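Local coordinates for protein biofilm growth-associated repressor (PDB 3PQK) that represses transcription of its own operon by binding a palindromic AT-rich sequence that spans the -10 region of the blh promoter, at residues 64-69 with 77-82. Sequence-based numbering, arbitrary orientation.
Sequences GIVETR and YRLTEA
Glu-67 and Arg-78 pair at the middle of a two-stranded antiparallel hairpin, strands 66-69 and 76-79, which packs against the helices of this small DNA-binding domain. Each residue both donates and accepts a backbone hydrogen bond: Glu-67 N reaches Arg-78 O at 2.9 Å, and Arg-78 N returns to Glu-67 O at 3.0 Å. Their side chains run alongside each other, and Glu-67 OE2 meets Arg-78 NE at 3.2 Å in a salt bridge. Carboxylate and guanidinium are turned 79° apart, so a single carboxylate oxygen makes the contact rather than the flat two-pronged pairing. Both chains leave the backbone with CG between N and the carbonyl carbon (chi1 59° and 54°), which sets their stems side by side; a longer ion pair carries Arg-78 on to Glu-81.

On the face that carries Thr-68 and Tyr-77 the side-chain contacts across the strands are apolar. The methyl CG2 of Thr-68 sits over the ring of Tyr-77, 4.0 Å from its centroid, in a CH-pi contact, while Val-66 CG1 approaches the ring edge, 3.9 Å from Tyr-77 CD1. Val-66 and Leu-79, whose side chains diverge, still touch through CG2 and CD2. Leu-32 of helix 23-33 meets both, and Leu-57 of helix 52-62 meets Tyr-77.

Beyond the paired strands, Thr-80 grips the turn that leaves helix 52-62. Its OG1 donates to Gly-64 O at 2.7 Å and its N to Ile-65 O, the latter from above the carbonyl plane. Gly-64, with positive phi, closes that helix in a Schellman motif, and the two bonds from Thr-80 join this helix exit to the residue that follows strand 76-79. Such a hairpin, following directly on the predicted helix-turn-helix, is the wing of the winged-helix fold of ArsR-family repressors.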
ATOM      1  N   GLY B  64      -9.871  -0.115  11.791  1.00 23.75           N
ATOM      2  CA  GLY B  64      -9.222   0.907  12.619  1.00 22.62           C
ATOM      3  C   GLY B  64      -8.612   2.058  11.841  1.00 28.32           C
ATOM      4  O   GLY B  64      -7.799   2.814  12.380  1.00 29.76           O
ATOM      5  N   ILE B  65      -9.021   2.223  10.580  1.00 24.27           N
ATOM      6  CA  ILE B  65      -8.455   3.237   9.670  1.00 23.58           C
ATOM      7  C   ILE B  65      -9.263   4.540   9.725  1.00 26.80           C
ATOM      8  O   ILE B  65      -8.708   5.636   9.602  1.00 28.36           O
ATOM      9  CB  ILE B  65      -8.344   2.635   8.225  1.00 26.22           C
ATOM     10  CG1 ILE B  65      -7.322   1.450   8.203  1.00 26.64           C
ATOM     11  CG2 ILE B  65      -7.930   3.704   7.181  1.00 28.67           C
ATOM     12  CD1 ILE B  65      -7.397   0.580   6.935  1.00 33.03           C
ATOM     13  N   VAL B  66     -10.579   4.409   9.904  1.00 21.10           N
ATOM     14  CA  VAL B  66     -11.495   5.521   9.993  1.00 20.56           C
ATOM     15  C   VAL B  66     -12.272   5.378  11.319  1.00 26.40           C
ATOM     16  O   VAL B  66     -12.488   4.272  11.804  1.00 23.94           O
ATOM     17  CB  VAL B  66     -12.424   5.557   8.737  1.00 23.95           C
ATOM     18  CG1 VAL B  66     -13.587   6.538   8.909  1.00 23.91           C
ATOM     19  CG2 VAL B  66     -11.624   5.887   7.474  1.00 22.54           C
ATOM     20  N   GLU B  67     -12.690   6.500  11.878  1.00 24.95           N
ATOM     21  CA  GLU B  67     -13.516   6.567  13.076  1.00 25.08           C
ATOM     22  C   GLU B  67     -14.576   7.675  12.902  1.00 29.94           C
ATOM     23  O   GLU B  67     -14.489   8.477  11.963  1.00 28.58           O
ATOM     24  CB  GLU B  67     -12.652   6.809  14.317  1.00 25.87           C
ATOM     25  CG  GLU B  67     -11.824   8.085  14.292  1.00 34.82           C
ATOM     26  CD  GLU B  67     -11.056   8.327  15.576  1.00 55.37           C
ATOM     27  OE1 GLU B  67     -11.283   7.577  16.552  1.00 42.55           O
ATOM     28  OE2 GLU B  67     -10.222   9.258  15.609  1.00 60.11           O
ATOM     29  N   THR B  68     -15.534   7.740  13.817  1.00 26.52           N
ATOM     30  CA  THR B  68     -16.575   8.756  13.774  1.00 27.65           C
ATOM     31  C   THR B  68     -16.375   9.807  14.857  1.00 34.00           C
ATOM     32  O   THR B  68     -15.715   9.567  15.885  1.00 32.89           O
ATOM     33  CB  THR B  68     -17.992   8.139  13.797  1.00 34.88           C
ATOM     34  OG1 THR B  68     -18.204   7.483  15.053  1.00 32.81           O
ATOM     35  CG2 THR B  68     -18.257   7.199  12.619  1.00 33.56           C
ATOM     36  N   ARG B  69     -16.962  10.978  14.624  1.00 31.70           N
ATOM     37  CA  ARG B  69     -16.947  12.090  15.562  1.00 32.39           C
ATOM     38  C   ARG B  69     -18.328  12.749  15.507  1.00 37.81           C
ATOM     39  O   ARG B  69     -18.907  12.880  14.430  1.00 36.42           O
ATOM     40  CB  ARG B  69     -15.807  13.067  15.220  1.00 35.02           C
ATOM     41  CG  ARG B  69     -15.414  13.998  16.354  1.00 56.84           C
ATOM     42  CD  ARG B  69     -14.372  14.981  15.868  1.00 80.69           C
ATOM     43  NE  ARG B  69     -14.979  16.294  15.620  1.00103.08           N
ATOM     44  CZ  ARG B  69     -14.880  17.329  16.444  1.00128.07           C
ATOM     45  NH1 ARG B  69     -14.143  17.241  17.544  1.00119.33           N
ATOM     46  NH2 ARG B  69     -15.496  18.471  16.164  1.00120.49           N
ATOM     47  N   TYR B  77     -17.015  11.454   9.713  1.00 25.37           N
ATOM     48  CA  TYR B  77     -15.988  10.420   9.616  1.00 24.79           C
ATOM     49  C   TYR B  77     -14.669  11.130   9.459  1.00 28.24           C
ATOM     50  O   TYR B  77     -14.616  12.217   8.907  1.00 27.43           O
ATOM     51  CB  TYR B  77     -16.253   9.503   8.433  1.00 26.17           C
ATOM     52  CG  TYR B  77     -17.501   8.659   8.594  1.00 29.90           C
ATOM     53  CD1 TYR B  77     -17.420   7.330   9.001  1.00 31.62           C
ATOM     54  CD2 TYR B  77     -18.755   9.166   8.271  1.00 32.00           C
ATOM     55  CE1 TYR B  77     -18.557   6.531   9.093  1.00 33.47           C
ATOM     56  CE2 TYR B  77     -19.904   8.378   8.371  1.00 33.92           C
ATOM     57  CZ  TYR B  77     -19.800   7.064   8.795  1.00 43.06           C
ATOM     58  OH  TYR B  77     -20.919   6.270   8.878  1.00 49.05           O
ATOM     59  N   ARG B  78     -13.615  10.533   9.966  1.00 22.72           N
ATOM     60  CA  ARG B  78     -12.271  11.056   9.954  1.00 23.40           C
ATOM     61  C   ARG B  78     -11.321   9.867  10.021  1.00 27.49           C
ATOM     62  O   ARG B  78     -11.701   8.793  10.499  1.00 24.30           O
ATOM     63  CB  ARG B  78     -12.029  11.970  11.173  1.00 24.91           C
ATOM     64  CG  ARG B  78     -12.333  11.335  12.546  1.00 37.66           C
ATOM     65  CD  ARG B  78     -11.913  12.209  13.720  1.00 43.64           C
ATOM     66  NE  ARG B  78     -10.502  12.020  14.063  1.00 60.33           N
ATOM     67  CZ  ARG B  78      -9.755  12.898  14.728  1.00 82.72           C
ATOM     68  NH1 ARG B  78     -10.271  14.058  15.122  1.00 68.24           N
ATOM     69  NH2 ARG B  78      -8.480  12.632  14.986  1.00 73.57           N
ATOM     70  N   LEU B  79     -10.094  10.085   9.589  1.00 25.28           N
ATOM     71  CA  LEU B  79      -9.052   9.096   9.658  1.00 26.39           C
ATOM     72  C   LEU B  79      -8.621   8.939  11.111  1.00 33.22           C
ATOM     73  O   LEU B  79      -8.660   9.904  11.883  1.00 35.18           O
ATOM     74  CB  LEU B  79      -7.840   9.589   8.853  1.00 26.07           C
ATOM     75  CG  LEU B  79      -7.969   9.580   7.339  1.00 29.29           C
ATOM     76  CD1 LEU B  79      -6.724  10.197   6.713  1.00 29.03           C
ATOM     77  CD2 LEU B  79      -8.182   8.155   6.808  1.00 26.63           C
ATOM     78  N   THR B  80      -8.150   7.758  11.482  1.00 30.60           N
ATOM     79  CA  THR B  80      -7.612   7.624  12.842  1.00 30.96           C
ATOM     80  C   THR B  80      -6.185   8.199  12.840  1.00 36.89           C
ATOM     81  O   THR B  80      -5.674   8.576  11.777  1.00 33.78           O
ATOM     82  CB  THR B  80      -7.708   6.194  13.353  1.00 35.77           C
ATOM     83  OG1 THR B  80      -6.961   5.336  12.504  1.00 38.99           O
ATOM     84  CG2 THR B  80      -9.134   5.715  13.460  1.00 31.49           C
ATOM     85  N   GLU B  81      -5.569   8.329  14.025  1.00 37.55           N
ATOM     86  CA  GLU B  81      -4.219   8.868  14.153  1.00 38.63           C
ATOM     87  C   GLU B  81      -3.199   7.729  14.302  1.00 44.41           C
ATOM     88  O   GLU B  81      -2.012   7.959  14.572  1.00 44.46           O
ATOM     89  CB  GLU B  81      -4.144   9.872  15.306  1.00 40.46           C
ATOM     90  CG  GLU B  81      -4.812  11.200  14.999  1.00 52.65           C
ATOM     91  CD  GLU B  81      -4.609  12.249  16.076  1.00 75.61           C
ATOM     92  OE1 GLU B  81      -5.247  12.134  17.148  1.00 78.56           O
ATOM     93  OE2 GLU B  81      -3.801  13.178  15.852  1.00 63.94           O
ATOM     94  N   ALA B  82      -3.662   6.502  14.030  1.00 40.77           N
ATOM     95  CA  ALA B  82      -2.870   5.279  14.088  1.00 40.07           C
ATOM     96  C   ALA B  82      -1.858   5.210  12.960  1.00 43.51           C
ATOM     97  O   ALA B  82      -1.874   6.032  12.034  1.00 44.33           O
ATOM     98  CB  ALA B  82      -3.800   4.072  14.032  1.00 40.70           C
TER